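Long-range contacts in SusD-like carbohydrate binding protein BF1063 (Bacteroides fragilis NCTC 9343, PDB 3I4G), which probably binds carbohydrate at the outer membrane of the bacterium, as a SusD-family protein of a glycan-uptake system: residues R120-E124 with E191-A195; E250-Q256 with L381-Y387. The contacts are given in a common frame with arbitrary orientation. Residues are numbered along the deposited sequence.

Overall arrangement
Both segments of interaction 1 precede those of interaction 2 in the sequence, and the centres of the two contacts lie about 14 Å apart. Residues 120-124 sit on helix 116-139, whereas the loop 191-195 leads into helix 197-211; interaction 2 pairs the strands 254-257 and 380-386 of a two-stranded antiparallel sheet, where the second leads into helix 387-400, and its centre is about 11 Å from the centre of the chain. The two contacts touch: Gly193 O is 3.6 Å from Phe253 CE1, and Ala192 CB is 3.3 Å from Tyr254 OH. Helix 197-211 also packs on Phe253 and Ile385, so the helical N-terminal part of this SusD-like fold is joined directly to the small central sheet.

Interaction 1 (R120-E124 with E191-A195); sequences RMIAE and EAGRA
Residues 120-124 form one turn of helix 116-139, with Glu124 N bonded to Arg120 O (2.9 Å), and 191-195 make a loop whose type II beta turn from Glu191 to Arg194 is closed by Arg194 N to Glu191 O (2.9 Å). Gly193, at phi/psi 104/-24, takes the third position of that turn. The CA atoms of Glu124 and Ala195 are 6.5 Å apart. Arg120 is fully extended (chi1 to chi3 all t) and reaches Glu191: NH2 lies 2.8 Å and NH1 3.1 Å from OE1, with a weak bond from NH1 to OE2 at 3.4 Å. Arg194, folded as m, m, m, turns back to the helix and meets Glu124 side-on, in a bidentate pair, Arg194 NE to Glu124 OE1 at 2.7 Å and Arg194 NH2 to Glu124 OE2 at 2.9 Å. Glu124 OE1 also pairs with the hydroxyl of Tyr32 on helix 21-33, which in turn accepts from Ala195 N. A water takes a hydrogen bond from Arg120 NH2 (2.9 Å) and gives one to Ala195 O (2.7 Å). The two guanidinium groups lie flat on one another, centres 3.9 Å apart and planes at 16°; the carboxylates at their edges offset the like charges. Two acid-base pairs joined through stacked arginines make this a four-residue salt-bridge network, tying a helix of the SusD-like N-terminal region to the loop before helix 197-211.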
loop_
_atom_site.group_PDB
_atom_site.type_symbol
_atom_site.label_atom_id
_atom_site.label_comp_id
_atom_site.label_asym_id
_atom_site.label_seq_id
_atom_site.Cartn_x
_atom_site.Cartn_y
_atom_site.Cartn_z
ATOM N N ARG A 120 -20.548 2.232 18.986
ATOM C CA ARG A 120 -19.775 2.510 17.779
ATOM C C ARG A 120 -18.310 2.732 18.094
ATOM O O ARG A 120 -17.430 2.157 17.447
ATOM C CB ARG A 120 -20.353 3.725 17.069
ATOM C CG ARG A 120 -19.576 4.058 15.819
ATOM C CD ARG A 120 -20.141 5.285 15.179
ATOM N NE ARG A 120 -19.382 5.631 13.980
ATOM C CZ ARG A 120 -19.662 6.673 13.206
ATOM N NH1 ARG A 120 -20.704 7.454 13.452
ATOM N NH2 ARG A 120 -18.905 6.923 12.138
HETATM N N MSE A 121 -18.028 3.561 19.079
HETATM C CA MSE A 121 -16.628 3.896 19.384
HETATM C C MSE A 121 -15.828 2.697 19.887
HETATM O O MSE A 121 -14.660 2.540 19.541
HETATM C CB MSE A 121 -16.552 5.020 20.387
HETATM C CG MSE A 121 -17.111 6.347 19.801
HETATM SE SE MSE A 121 -16.660 7.883 20.899
HETATM C CE MSE A 121 -18.001 7.568 22.163
ATOM N N ILE A 122 -16.465 1.790 20.615
ATOM C CA ILE A 122 -15.827 0.548 21.022
ATOM C C ILE A 122 -15.453 -0.242 19.770
ATOM O O ILE A 122 -14.355 -0.755 19.652
ATOM C CB ILE A 122 -16.728 -0.307 21.918
ATOM C CG1 ILE A 122 -16.840 0.346 23.296
ATOM C CG2 ILE A 122 -16.184 -1.751 22.026
ATOM C CD1 ILE A 122 -17.935 -0.216 24.185
ATOM N N ALA A 123 -16.392 -0.350 18.825
ATOM C CA ALA A 123 -16.082 -1.032 17.562
ATOM C C ALA A 123 -14.940 -0.367 16.799
ATOM O O ALA A 123 -14.088 -1.059 16.206
ATOM C CB ALA A 123 -17.341 -1.107 16.701
ATOM N N GLU A 124 -14.885 0.961 16.788
ATOM C CA GLU A 124 -13.796 1.673 16.113
ATOM C C GLU A 124 -12.472 1.366 16.766
ATOM O O GLU A 124 -11.492 1.116 16.071
ATOM C CB GLU A 124 -14.076 3.159 16.102
ATOM C CG GLU A 124 -15.303 3.505 15.277
ATOM C CD GLU A 124 -15.558 4.965 15.217
ATOM O OE1 GLU A 124 -14.968 5.650 14.353
ATOM O OE2 GLU A 124 -16.349 5.452 16.041
ATOM N N GLU A 191 -17.941 12.755 8.606
ATOM C CA GLU A 191 -17.276 11.626 9.229
ATOM C C GLU A 191 -16.253 10.960 8.283
ATOM O O GLU A 191 -15.721 9.881 8.560
ATOM C CB GLU A 191 -18.341 10.634 9.729
ATOM C CG GLU A 191 -19.093 11.142 10.951
ATOM C CD GLU A 191 -20.179 10.211 11.433
ATOM O OE1 GLU A 191 -20.273 9.091 10.913
ATOM O OE2 GLU A 191 -20.950 10.687 12.294
ATOM N N ALA A 192 -15.874 11.658 7.201
ATOM C CA ALA A 192 -14.875 11.130 6.286
ATOM C C ALA A 192 -13.625 10.718 7.017
ATOM O O ALA A 192 -13.096 11.502 7.798
ATOM C CB ALA A 192 -14.523 12.186 5.213
ATOM N N GLY A 193 -13.172 9.493 6.764
ATOM C CA GLY A 193 -12.003 8.949 7.416
ATOM C C GLY A 193 -12.351 7.945 8.495
ATOM O O GLY A 193 -11.541 7.100 8.839
ATOM N N ARG A 194 -13.554 8.030 9.042
ATOM C CA ARG A 194 -13.984 7.076 10.098
ATOM C C ARG A 194 -14.210 5.691 9.503
ATOM O O ARG A 194 -14.609 5.548 8.331
ATOM C CB ARG A 194 -15.258 7.544 10.782
ATOM C CG ARG A 194 -15.183 8.903 11.450
ATOM C CD ARG A 194 -14.689 8.900 12.855
ATOM N NE ARG A 194 -15.600 8.260 13.830
ATOM C CZ ARG A 194 -16.625 8.827 14.457
ATOM N NH1 ARG A 194 -17.044 10.042 14.161
ATOM N NH2 ARG A 194 -17.317 8.120 15.327
ATOM N N ALA A 195 -13.945 4.661 10.292
ATOM C CA ALA A 195 -14.106 3.262 9.857
ATOM C C ALA A 195 -15.561 2.830 9.714
ATOM O O ALA A 195 -16.341 3.014 10.624
ATOM C CB ALA A 195 -13.393 2.304 10.831
HETATM O O HOH W 1 -16.978 4.808 12.468
#

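Interaction 2 (E250-Q256 with L381-Y387); sequences ENIFYIQ and LTPVIRY
An antiparallel beta ladder, kinked by two classic bulges, pairs 250-256 with 381-387; the axes of strands 254-256 and 381-383 run 4.6 Å apart at 171°. At Glu250, the carbonyl O accepts from Tyr387 N (2.8 Å), while OE2 forms a salt bridge with Arg386 NH1 (2.8 Å, weak as a hydrogen bond) and OE1 one with Arg420. The N-cap residue Arg386 also pairs with Glu447 and Glu451. Asn251 faces Arg386 as a non-hydrogen-bonded pair, and Asn251 ND2 donates to Gly245 O and Leu239 O. Ile252 N and Phe253 N both donate to Ile385 O (2.9 and 3.3 Å), making the first bulge; Ile252 CB is 4.1 Å from Ile385 CG2. In the second, Phe253 O accepts from both Val384 N (2.8 Å) and Ile385 N (3.0 Å). Ile252 and Val384, the extra residues, leave beta geometry (psi -47° and -44°). Phe253 CD2 is 3.7 Å from Val384 CB, and the ring meets Trp48 and Phe127 edge-to-face. This bulged corner lets Phe253 and Ile385 pack on helix 197-211, and the ladder leads into helix 387-400 of the SusD-family region. Tyr254 pairs with Pro383 (CA-CA 4.0 Å); with chi1 p, Tyr254 CD1 comes 3.6 Å from Leu381 CD2. Ile255 N to Thr382 O and Thr382 N to Ile255 O are both 3.0 Å. Gln256 lies opposite Leu381 as a non-hydrogen-bonded pair, its CB 3.9 Å from Leu381 CD2.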
loop_
_atom_site.group_PDB
_atom_site.type_symbol
_atom_site.label_atom_id
_atom_site.label_comp_id
_atom_site.label_asym_id
_atom_site.label_seq_id
_atom_site.Cartn_x
_atom_site.Cartn_y
_atom_site.Cartn_z
ATOM N N GLU A 250 -16.055 4.134 -4.135
ATOM C CA GLU A 250 -15.025 3.088 -4.238
ATOM C C GLU A 250 -14.059 3.072 -3.052
ATOM O O GLU A 250 -13.672 1.996 -2.575
ATOM C CB GLU A 250 -14.230 3.245 -5.529
ATOM C CG GLU A 250 -13.047 2.281 -5.642
ATOM C CD GLU A 250 -12.583 2.012 -7.041
ATOM O OE1 GLU A 250 -13.184 2.531 -7.999
ATOM O OE2 GLU A 250 -11.603 1.230 -7.155
ATOM N N ASN A 251 -13.675 4.243 -2.569
ATOM C CA ASN A 251 -12.696 4.352 -1.486
ATOM C C ASN A 251 -13.407 4.100 -0.151
ATOM O O ASN A 251 -14.067 4.959 0.391
ATOM C CB ASN A 251 -11.988 5.706 -1.512
ATOM C CG ASN A 251 -11.034 5.850 -2.685
ATOM O OD1 ASN A 251 -10.603 4.849 -3.279
ATOM N ND2 ASN A 251 -10.722 7.098 -3.044
ATOM N N ILE A 252 -13.249 2.886 0.344
ATOM C CA ILE A 252 -13.932 2.395 1.546
ATOM C C ILE A 252 -13.260 2.904 2.804
ATOM O O ILE A 252 -13.936 3.355 3.723
ATOM C CB ILE A 252 -13.986 0.868 1.514
ATOM C CG1 ILE A 252 -14.974 0.416 0.435
ATOM C CG2 ILE A 252 -14.412 0.288 2.879
ATOM C CD1 ILE A 252 -14.879 -1.068 0.031
ATOM N N PHE A 253 -11.935 2.805 2.851
ATOM C CA PHE A 253 -11.136 3.273 3.994
ATOM C C PHE A 253 -9.946 4.019 3.418
ATOM O O PHE A 253 -9.307 3.535 2.490
ATOM C CB PHE A 253 -10.728 2.117 4.927
ATOM C CG PHE A 253 -10.094 2.581 6.216
ATOM C CD1 PHE A 253 -10.832 3.245 7.169
ATOM C CD2 PHE A 253 -8.755 2.351 6.478
ATOM C CE1 PHE A 253 -10.229 3.741 8.316
ATOM C CE2 PHE A 253 -8.169 2.830 7.654
ATOM C CZ PHE A 253 -8.899 3.523 8.552
ATOM N N TYR A 254 -9.609 5.162 3.986
ATOM C CA TYR A 254 -8.575 6.034 3.445
ATOM C C TYR A 254 -8.034 6.944 4.506
ATOM O O TYR A 254 -8.634 7.102 5.601
ATOM C CB TYR A 254 -9.164 6.863 2.288
ATOM C CG TYR A 254 -10.462 7.543 2.613
ATOM C CD1 TYR A 254 -10.478 8.727 3.365
ATOM C CD2 TYR A 254 -11.680 7.013 2.184
ATOM C CE1 TYR A 254 -11.714 9.354 3.665
ATOM C CE2 TYR A 254 -12.869 7.631 2.466
ATOM C CZ TYR A 254 -12.888 8.792 3.192
ATOM O OH TYR A 254 -14.110 9.399 3.487
ATOM N N ILE A 255 -6.903 7.582 4.197
ATOM C CA ILE A 255 -6.323 8.624 5.033
ATOM C C ILE A 255 -6.457 9.951 4.298
ATOM O O ILE A 255 -5.958 10.092 3.174
ATOM C CB ILE A 255 -4.836 8.365 5.349
ATOM C CG1 ILE A 255 -4.552 6.933 5.809
ATOM C CG2 ILE A 255 -4.393 9.390 6.375
ATOM C CD1 ILE A 255 -5.385 6.461 7.037
ATOM N N GLN A 256 -7.169 10.901 4.911
ATOM C CA GLN A 256 -7.328 12.219 4.361
ATOM C C GLN A 256 -6.375 13.170 5.081
ATOM O O GLN A 256 -6.383 13.221 6.306
ATOM C CB GLN A 256 -8.767 12.715 4.512
ATOM C CG GLN A 256 -8.954 14.134 4.044
ATOM C CD GLN A 256 -10.377 14.544 4.079
ATOM O OE1 GLN A 256 -10.961 14.702 5.170
ATOM N NE2 GLN A 256 -10.944 14.769 2.927
ATOM N N LEU A 381 -5.041 12.542 -0.286
ATOM C CA LEU A 381 -5.981 11.468 -0.002
ATOM C C LEU A 381 -5.355 10.169 -0.473
ATOM O O LEU A 381 -5.121 9.989 -1.690
ATOM C CB LEU A 381 -7.309 11.765 -0.674
ATOM C CG LEU A 381 -8.537 10.911 -0.393
ATOM C CD1 LEU A 381 -8.371 9.477 -0.921
ATOM C CD2 LEU A 381 -8.837 10.908 1.088
ATOM N N THR A 382 -5.078 9.269 0.469
ATOM C CA THR A 382 -4.439 7.986 0.140
ATOM C C THR A 382 -5.342 6.839 0.564
ATOM O O THR A 382 -5.462 6.531 1.774
ATOM C CB THR A 382 -3.059 7.865 0.778
ATOM O OG1 THR A 382 -3.191 7.890 2.198
ATOM C CG2 THR A 382 -2.170 9.016 0.332
ATOM N N PRO A 383 -6.011 6.188 -0.399
ATOM C CA PRO A 383 -6.834 5.039 -0.041
ATOM C C PRO A 383 -6.063 3.883 0.579
ATOM O O PRO A 383 -4.909 3.618 0.193
ATOM C CB PRO A 383 -7.409 4.606 -1.391
ATOM C CG PRO A 383 -7.427 5.890 -2.194
ATOM C CD PRO A 383 -6.153 6.525 -1.834
ATOM N N VAL A 384 -6.721 3.221 1.534
ATOM C CA VAL A 384 -6.213 2.031 2.193
ATOM C C VAL A 384 -6.963 0.807 1.678
ATOM O O VAL A 384 -6.370 -0.235 1.399
ATOM C CB VAL A 384 -6.335 2.182 3.715
ATOM C CG1 VAL A 384 -5.846 0.926 4.386
ATOM C CG2 VAL A 384 -5.509 3.372 4.207
ATOM N N ILE A 385 -8.282 0.902 1.547
ATOM C CA ILE A 385 -9.118 -0.153 0.993
ATOM C C ILE A 385 -10.000 0.446 -0.090
ATOM O O ILE A 385 -10.809 1.342 0.169
ATOM C CB ILE A 385 -10.045 -0.812 2.039
ATOM C CG1 ILE A 385 -9.260 -1.423 3.212
ATOM C CG2 ILE A 385 -10.968 -1.865 1.389
ATOM C CD1 ILE A 385 -8.335 -2.611 2.882
ATOM N N ARG A 386 -9.828 -0.052 -1.303
ATOM C CA ARG A 386 -10.651 0.307 -2.460
ATOM C C ARG A 386 -11.542 -0.865 -2.846
ATOM O O ARG A 386 -11.163 -2.041 -2.759
ATOM C CB ARG A 386 -9.782 0.727 -3.661
ATOM C CG ARG A 386 -8.928 1.908 -3.393
ATOM C CD ARG A 386 -8.378 2.592 -4.629
ATOM N NE ARG A 386 -7.382 1.877 -5.427
ATOM C CZ ARG A 386 -7.595 1.289 -6.612
ATOM N NH1 ARG A 386 -8.817 1.093 -7.126
ATOM N NH2 ARG A 386 -6.555 0.826 -7.281
ATOM N N TYR A 387 -12.725 -0.520 -3.358
ATOM C CA TYR A 387 -13.645 -1.579 -3.817
ATOM C C TYR A 387 -13.009 -2.443 -4.923
ATOM O O TYR A 387 -13.310 -3.608 -5.034
ATOM C CB TYR A 387 -14.973 -0.986 -4.277
ATOM C CG TYR A 387 -16.117 -1.967 -4.487
ATOM C CD1 TYR A 387 -16.513 -2.813 -3.479
ATOM C CD2 TYR A 387 -16.813 -1.996 -5.691
ATOM C CE1 TYR A 387 -17.584 -3.662 -3.656
ATOM C CE2 TYR A 387 -17.872 -2.843 -5.871
ATOM C CZ TYR A 387 -18.246 -3.660 -4.857
ATOM O OH TYR A 387 -19.350 -4.499 -5.014
#